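Local atomic coordinates of SusD homolog (Bacteroides thetaiotaomicron, PDB entry 4MRU), a protein that probably binds mucin O-glycans as a SusD-like, TPR-related outer-membrane lipoprotein that also carries a magnesium ion. Residues M208-T213 with V500-K505; D123-I128 with L462-E467. All blocks are in the same frame, centred on the assembly; numbering follows the deposited sequence.

Interaction 1: M208-T213 with V500-K505; sequences MRLCYT and VWWDRK
Leu210 O is held by two donors of Thr213: the backbone N and the side-chain OG1, 2.8 Å away, in the carbonyl plane on a lone pair. Threonine suits the place: OG1, in the crowded position (chi1 66°), closes this grip while CG2 lies over the six-membered ring of Trp501, 3.8 Å from its centroid. Leu210 meets the same indole through CD2, 3.7 Å from Trp501 CZ3. The backbone bond closes a type I turn, Leu210 to Thr213, where the chain leaves helix 192-209 of the SusD-like fold, and OG1 reinforces it; this turn packs on a second type I turn, Val500 to Asp503. No direct hydrogen bond joins the two; a water does, donating to Arg209 O and Trp502 O and accepting from Tyr212 N. Long chains suit both flanks, laying methylenes on a ring while their charge reaches acids beyond. Arg209 CG lies squarely over the five-membered ring of Trp502, 3.6 Å from that centroid, with Val500 CG2 on the opposite face, and the guanidinium runs on to Glu429, Glu433 and Asp123. The extended Lys505 runs alongside Tyr212, CB 3.8 Å from the ring centroid and Cys211 SG over the other face; the Lys505 ammonium continues to Glu409.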
loop_
_atom_site.group_PDB
_atom_site.type_symbol
_atom_site.label_atom_id
_atom_site.label_comp_id
_atom_site.label_asym_id
_atom_site.label_seq_id
_atom_site.Cartn_x
_atom_site.Cartn_y
_atom_site.Cartn_z
HETATM N N MSE A 208 5.381 -12.622 2.386
HETATM C CA MSE A 208 6.264 -11.881 3.296
HETATM C C MSE A 208 5.459 -11.267 4.433
HETATM O O MSE A 208 5.916 -11.221 5.570
HETATM C CB MSE A 208 7.032 -10.790 2.519
HETATM C CG MSE A 208 8.240 -10.285 3.294
HETATM SE SE MSE A 208 9.628 -11.697 3.493
HETATM C CE MSE A 208 9.867 -12.119 1.606
ATOM N N ARG A 209 4.215 -10.921 4.149
ATOM C CA ARG A 209 3.299 -10.321 5.108
ATOM C C ARG A 209 3.101 -11.223 6.301
ATOM O O ARG A 209 2.919 -10.713 7.399
ATOM C CB ARG A 209 1.932 -10.002 4.471
ATOM C CG ARG A 209 1.081 -9.090 5.342
ATOM C CD ARG A 209 1.362 -7.588 5.136
ATOM N NE ARG A 209 0.673 -7.137 3.932
ATOM C CZ ARG A 209 1.173 -6.459 2.913
ATOM N NH1 ARG A 209 2.433 -6.026 2.886
ATOM N NH2 ARG A 209 0.348 -6.173 1.910
ATOM N N LEU A 210 3.178 -12.545 6.093
ATOM C CA LEU A 210 2.880 -13.502 7.147
ATOM C C LEU A 210 4.115 -14.075 7.860
ATOM O O LEU A 210 4.010 -15.079 8.606
ATOM C CB LEU A 210 2.062 -14.670 6.579
ATOM C CG LEU A 210 0.856 -14.315 5.701
ATOM C CD1 LEU A 210 0.079 -15.580 5.371
ATOM C CD2 LEU A 210 -0.023 -13.282 6.364
ATOM N N CYS A 211 5.251 -13.402 7.728
ATOM C CA CYS A 211 6.505 -13.981 8.237
ATOM C C CYS A 211 6.572 -13.986 9.785
ATOM O O CYS A 211 7.395 -14.695 10.365
ATOM C CB CYS A 211 7.700 -13.288 7.593
ATOM S SG CYS A 211 7.957 -11.644 8.294
ATOM N N TYR A 212 5.694 -13.262 10.465
ATOM C CA TYR A 212 5.666 -13.281 11.924
ATOM C C TYR A 212 4.534 -14.149 12.495
ATOM O O TYR A 212 4.318 -14.136 13.716
ATOM C CB TYR A 212 5.579 -11.836 12.483
ATOM C CG TYR A 212 6.797 -11.010 12.153
ATOM C CD1 TYR A 212 8.019 -11.283 12.752
ATOM C CD2 TYR A 212 6.727 -9.901 11.281
ATOM C CE1 TYR A 212 9.142 -10.518 12.463
ATOM C CE2 TYR A 212 7.842 -9.150 10.996
ATOM C CZ TYR A 212 9.049 -9.453 11.618
ATOM O OH TYR A 212 10.161 -8.705 11.324
ATOM N N THR A 213 3.830 -14.921 11.652
ATOM C CA THR A 213 2.716 -15.758 12.105
ATOM C C THR A 213 3.108 -17.219 12.186
ATOM O O THR A 213 4.208 -17.569 11.849
ATOM C CB THR A 213 1.531 -15.716 11.134
ATOM O OG1 THR A 213 1.902 -16.325 9.888
ATOM C CG2 THR A 213 1.077 -14.292 10.913
ATOM N N VAL A 500 -4.300 -6.579 13.696
ATOM C CA VAL A 500 -4.760 -7.646 12.805
ATOM C C VAL A 500 -3.863 -8.875 12.989
ATOM O O VAL A 500 -2.742 -8.762 13.496
ATOM C CB VAL A 500 -4.828 -7.209 11.305
ATOM C CG1 VAL A 500 -5.671 -5.917 11.153
ATOM C CG2 VAL A 500 -3.465 -7.011 10.725
ATOM N N TRP A 501 -4.334 -10.018 12.477
ATOM C CA TRP A 501 -3.676 -11.303 12.756
ATOM C C TRP A 501 -2.197 -11.353 12.361
ATOM O O TRP A 501 -1.403 -11.891 13.108
ATOM C CB TRP A 501 -4.457 -12.450 12.080
ATOM C CG TRP A 501 -3.732 -13.764 12.070
ATOM C CD1 TRP A 501 -3.522 -14.598 13.120
ATOM C CD2 TRP A 501 -3.147 -14.389 10.932
ATOM N NE1 TRP A 501 -2.818 -15.711 12.708
ATOM C CE2 TRP A 501 -2.552 -15.580 11.368
ATOM C CE3 TRP A 501 -3.052 -14.046 9.580
ATOM C CZ2 TRP A 501 -1.909 -16.449 10.493
ATOM C CZ3 TRP A 501 -2.369 -14.907 8.712
ATOM C CH2 TRP A 501 -1.834 -16.094 9.183
ATOM N N TRP A 502 -1.796 -10.815 11.221
ATOM C CA TRP A 502 -0.383 -10.921 10.844
ATOM C C TRP A 502 0.547 -9.943 11.606
ATOM O O TRP A 502 1.747 -10.060 11.464
ATOM C CB TRP A 502 -0.157 -10.766 9.330
ATOM C CG TRP A 502 -0.792 -9.572 8.609
ATOM C CD1 TRP A 502 -1.785 -9.636 7.711
ATOM C CD2 TRP A 502 -0.407 -8.193 8.670
ATOM N NE1 TRP A 502 -2.084 -8.406 7.229
ATOM C CE2 TRP A 502 -1.264 -7.490 7.832
ATOM C CE3 TRP A 502 0.535 -7.489 9.398
ATOM C CZ2 TRP A 502 -1.188 -6.128 7.656
ATOM C CZ3 TRP A 502 0.613 -6.108 9.231
ATOM C CH2 TRP A 502 -0.262 -5.446 8.389
ATOM N N ASP A 503 -0.012 -8.976 12.339
ATOM C CA ASP A 503 0.771 -7.927 13.002
ATOM C C ASP A 503 1.195 -8.436 14.355
ATOM O O ASP A 503 0.528 -8.193 15.402
ATOM C CB ASP A 503 -0.050 -6.630 13.089
ATOM C CG ASP A 503 0.695 -5.486 13.745
ATOM O OD1 ASP A 503 1.886 -5.682 14.096
ATOM O OD2 ASP A 503 0.064 -4.403 13.914
ATOM N N ARG A 504 2.263 -9.227 14.340
ATOM C CA ARG A 504 2.678 -9.978 15.538
ATOM C C ARG A 504 4.128 -9.748 15.912
ATOM O O ARG A 504 4.602 -10.314 16.863
ATOM C CB ARG A 504 2.476 -11.478 15.316
ATOM C CG ARG A 504 1.102 -11.872 14.810
ATOM C CD ARG A 504 0.862 -13.390 14.918
ATOM N NE ARG A 504 0.301 -13.737 16.230
ATOM C CZ ARG A 504 -0.992 -13.642 16.557
ATOM N NH1 ARG A 504 -1.899 -13.191 15.695
ATOM N NH2 ARG A 504 -1.377 -13.956 17.761
ATOM N N LYS A 505 4.863 -8.935 15.169
ATOM C CA LYS A 505 6.262 -8.685 15.539
ATOM C C LYS A 505 6.380 -8.167 17.005
ATOM O O LYS A 505 5.685 -7.234 17.377
ATOM C CB LYS A 505 6.881 -7.693 14.573
ATOM C CG LYS A 505 8.363 -7.476 14.808
ATOM C CD LYS A 505 8.963 -6.461 13.858
ATOM C CE LYS A 505 10.442 -6.344 14.156
ATOM N NZ LYS A 505 11.129 -5.413 13.252
HETATM O O HOH W 1 3.586 -11.455 9.853
#

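Interaction 2: D123-I128 with L462-E467; sequences DIYGPI and LMYPNE
The C-terminal end of helix 104-125 meets the loop that leads into helix 466-471. Ile124 O accepts from Leu462 N at 2.9 Å in a fairly straight bond (164°), the donor lying above the carbonyl plane. Beside it, Ile124 CG2 and Tyr125 CE1 each come within 3.6 Å of Leu462 CB, the tyrosine crossing the leucine obliquely, so one aliphatic chain packs against both neighbours. In this SusD-family protein Gly126 is the first residue to leave the helical conformation, at backbone angles (phi 96°, psi -121°) that would jam a CB against the preceding carbonyl oxygen and Pro127 CD and so call for glycine. Pro127 O, at the edge of the Tyr464 ring, receives the phenol hydrogen bond from Tyr464 OH at 2.6 Å; tyrosine suits the place by joining a flat ring to a hydroxyl donor. The Tyr125 and Tyr464 rings lie nearly parallel but displaced, with little overlap, Tyr125 CB 3.8 Å from Tyr464 CE1. A phenylalanine at Tyr464 would lose the hydroxyl and would probably loosen the hold on Pro127. Tyr125 OH reaches a water 2.5 Å away that donates to Met463 O, whereas the buried Leu462 O has no hydrogen-bond partner in the model.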
loop_
_atom_site.group_PDB
_atom_site.type_symbol
_atom_site.label_atom_id
_atom_site.label_comp_id
_atom_site.label_asym_id
_atom_site.label_seq_id
_atom_site.Cartn_x
_atom_site.Cartn_y
_atom_site.Cartn_z
ATOM N N ASP A 123 -6.097 -6.431 4.843
ATOM C CA ASP A 123 -4.946 -5.816 5.528
ATOM C C ASP A 123 -5.326 -4.575 6.327
ATOM O O ASP A 123 -4.726 -4.306 7.377
ATOM C CB ASP A 123 -3.824 -5.461 4.547
ATOM C CG ASP A 123 -3.016 -6.679 4.105
ATOM O OD1 ASP A 123 -3.239 -7.787 4.647
ATOM O OD2 ASP A 123 -2.189 -6.507 3.194
ATOM N N ILE A 124 -6.338 -3.843 5.867
ATOM C CA ILE A 124 -6.842 -2.682 6.606
ATOM C C ILE A 124 -7.664 -3.060 7.859
ATOM O O ILE A 124 -7.554 -2.376 8.895
ATOM C CB ILE A 124 -7.680 -1.793 5.672
ATOM C CG1 ILE A 124 -6.777 -1.216 4.581
ATOM C CG2 ILE A 124 -8.366 -0.671 6.431
ATOM C CD1 ILE A 124 -7.579 -0.719 3.391
ATOM N N TYR A 125 -8.467 -4.114 7.785
ATOM C CA TYR A 125 -9.497 -4.413 8.827
ATOM C C TYR A 125 -9.238 -5.640 9.639
ATOM O O TYR A 125 -9.668 -5.705 10.786
ATOM C CB TYR A 125 -10.877 -4.569 8.184
ATOM C CG TYR A 125 -11.366 -3.271 7.595
ATOM C CD1 TYR A 125 -11.983 -2.313 8.385
ATOM C CD2 TYR A 125 -11.217 -3.002 6.270
ATOM C CE1 TYR A 125 -12.372 -1.095 7.877
ATOM C CE2 TYR A 125 -11.649 -1.796 5.738
ATOM C CZ TYR A 125 -12.230 -0.854 6.539
ATOM O OH TYR A 125 -12.679 0.331 5.985
ATOM N N GLY A 126 -8.569 -6.621 9.047
ATOM C CA GLY A 126 -8.497 -7.946 9.645
ATOM C C GLY A 126 -9.566 -8.846 9.029
ATOM O O GLY A 126 -9.643 -8.999 7.784
ATOM N N PRO A 127 -10.464 -9.372 9.866
ATOM C CA PRO A 127 -11.596 -10.172 9.326
ATOM C C PRO A 127 -12.478 -9.342 8.448
ATOM O O PRO A 127 -12.741 -8.163 8.768
ATOM C CB PRO A 127 -12.380 -10.597 10.561
ATOM C CG PRO A 127 -11.367 -10.509 11.650
ATOM C CD PRO A 127 -10.506 -9.348 11.327
ATOM N N ILE A 128 -12.842 -9.935 7.308
ATOM C CA ILE A 128 -13.710 -9.357 6.313
ATOM C C ILE A 128 -14.575 -10.454 5.701
ATOM O O ILE A 128 -14.179 -11.624 5.658
ATOM C CB ILE A 128 -12.955 -8.685 5.128
ATOM C CG1 ILE A 128 -11.999 -9.646 4.427
ATOM C CG2 ILE A 128 -12.147 -7.472 5.574
ATOM C CD1 ILE A 128 -11.656 -9.179 3.028
ATOM N N LEU A 462 -8.175 -0.066 10.604
ATOM C CA LEU A 462 -9.370 0.776 10.578
ATOM C C LEU A 462 -10.551 0.059 11.240
ATOM O O LEU A 462 -10.632 -1.165 11.203
ATOM C CB LEU A 462 -9.816 1.132 9.161
ATOM C CG LEU A 462 -9.258 2.325 8.471
ATOM C CD1 LEU A 462 -10.048 2.606 7.176
ATOM C CD2 LEU A 462 -9.278 3.528 9.406
HETATM N N MSE A 463 -11.488 0.851 11.739
HETATM C CA MSE A 463 -12.663 0.348 12.431
HETATM C C MSE A 463 -13.745 0.058 11.429
HETATM O O MSE A 463 -13.812 0.709 10.408
HETATM C CB MSE A 463 -13.199 1.376 13.433
HETATM C CG MSE A 463 -12.167 1.656 14.514
HETATM SE SE MSE A 463 -11.094 3.236 13.992
HETATM C CE MSE A 463 -12.412 4.653 14.410
ATOM N N TYR A 464 -14.581 -0.934 11.705
ATOM C CA TYR A 464 -15.669 -1.291 10.787
ATOM C C TYR A 464 -16.676 -0.160 10.693
ATOM O O TYR A 464 -16.808 0.598 11.614
ATOM C CB TYR A 464 -16.371 -2.551 11.235
ATOM C CG TYR A 464 -15.459 -3.784 11.198
ATOM C CD1 TYR A 464 -14.869 -4.206 10.016
ATOM C CD2 TYR A 464 -15.244 -4.537 12.325
ATOM C CE1 TYR A 464 -14.087 -5.367 9.963
ATOM C CE2 TYR A 464 -14.442 -5.683 12.305
ATOM C CZ TYR A 464 -13.887 -6.109 11.131
ATOM O OH TYR A 464 -13.123 -7.261 11.152
ATOM N N PRO A 465 -17.316 -0.005 9.539
ATOM C CA PRO A 465 -18.224 1.137 9.368
ATOM C C PRO A 465 -19.500 0.952 10.165
ATOM O O PRO A 465 -19.912 -0.189 10.453
ATOM C CB PRO A 465 -18.513 1.145 7.855
ATOM C CG PRO A 465 -18.212 -0.195 7.376
ATOM C CD PRO A 465 -17.197 -0.807 8.320
ATOM N N ASN A 466 -20.172 2.061 10.460
ATOM C CA ASN A 466 -21.369 2.005 11.261
ATOM C C ASN A 466 -22.516 1.210 10.591
ATOM O O ASN A 466 -23.377 0.667 11.279
ATOM C CB ASN A 466 -21.879 3.406 11.609
ATOM C CG ASN A 466 -22.850 3.382 12.795
ATOM O OD1 ASN A 466 -22.477 3.026 13.907
ATOM N ND2 ASN A 466 -24.069 3.758 12.558
ATOM N N GLU A 467 -22.538 1.189 9.267
ATOM C CA GLU A 467 -23.482 0.382 8.506
ATOM C C GLU A 467 -23.428 -1.095 8.949
ATOM O O GLU A 467 -24.449 -1.763 9.088
ATOM C CB GLU A 467 -23.200 0.492 7.009
ATOM C CG GLU A 467 -23.532 1.862 6.407
ATOM C CD GLU A 467 -22.529 3.000 6.729
ATOM O OE1 GLU A 467 -21.487 2.798 7.398
ATOM O OE2 GLU A 467 -22.775 4.144 6.294
HETATM O O HOH W 2 -14.210 1.395 7.677
#

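Overall arrangement
Both contacts are largely buried, interaction 2 almost wholly, whereas interaction 1 runs out to partly exposed Tyr212, Arg504 and Lys505. Each fastens the end of a helix, 192-209 or 104-125, to a loop late in the chain. Alternating in sequence, they meet at Asp123: its OD2 forms a salt bridge with Arg209 NH2 and its OD1 probably a hydrogen bond with Trp502 NE1. Val500 also packs on Gly126. Helix 427-437 touches side chains of both. The chemistry differs: interaction 1 relies on aliphatic groups over aromatic faces and a bridging water, with charged ends paired to acids outside its two segments, Asp123 among them, whereas interaction 2 joins its segments by direct hydrogen bonds to carbonyls around the helix end.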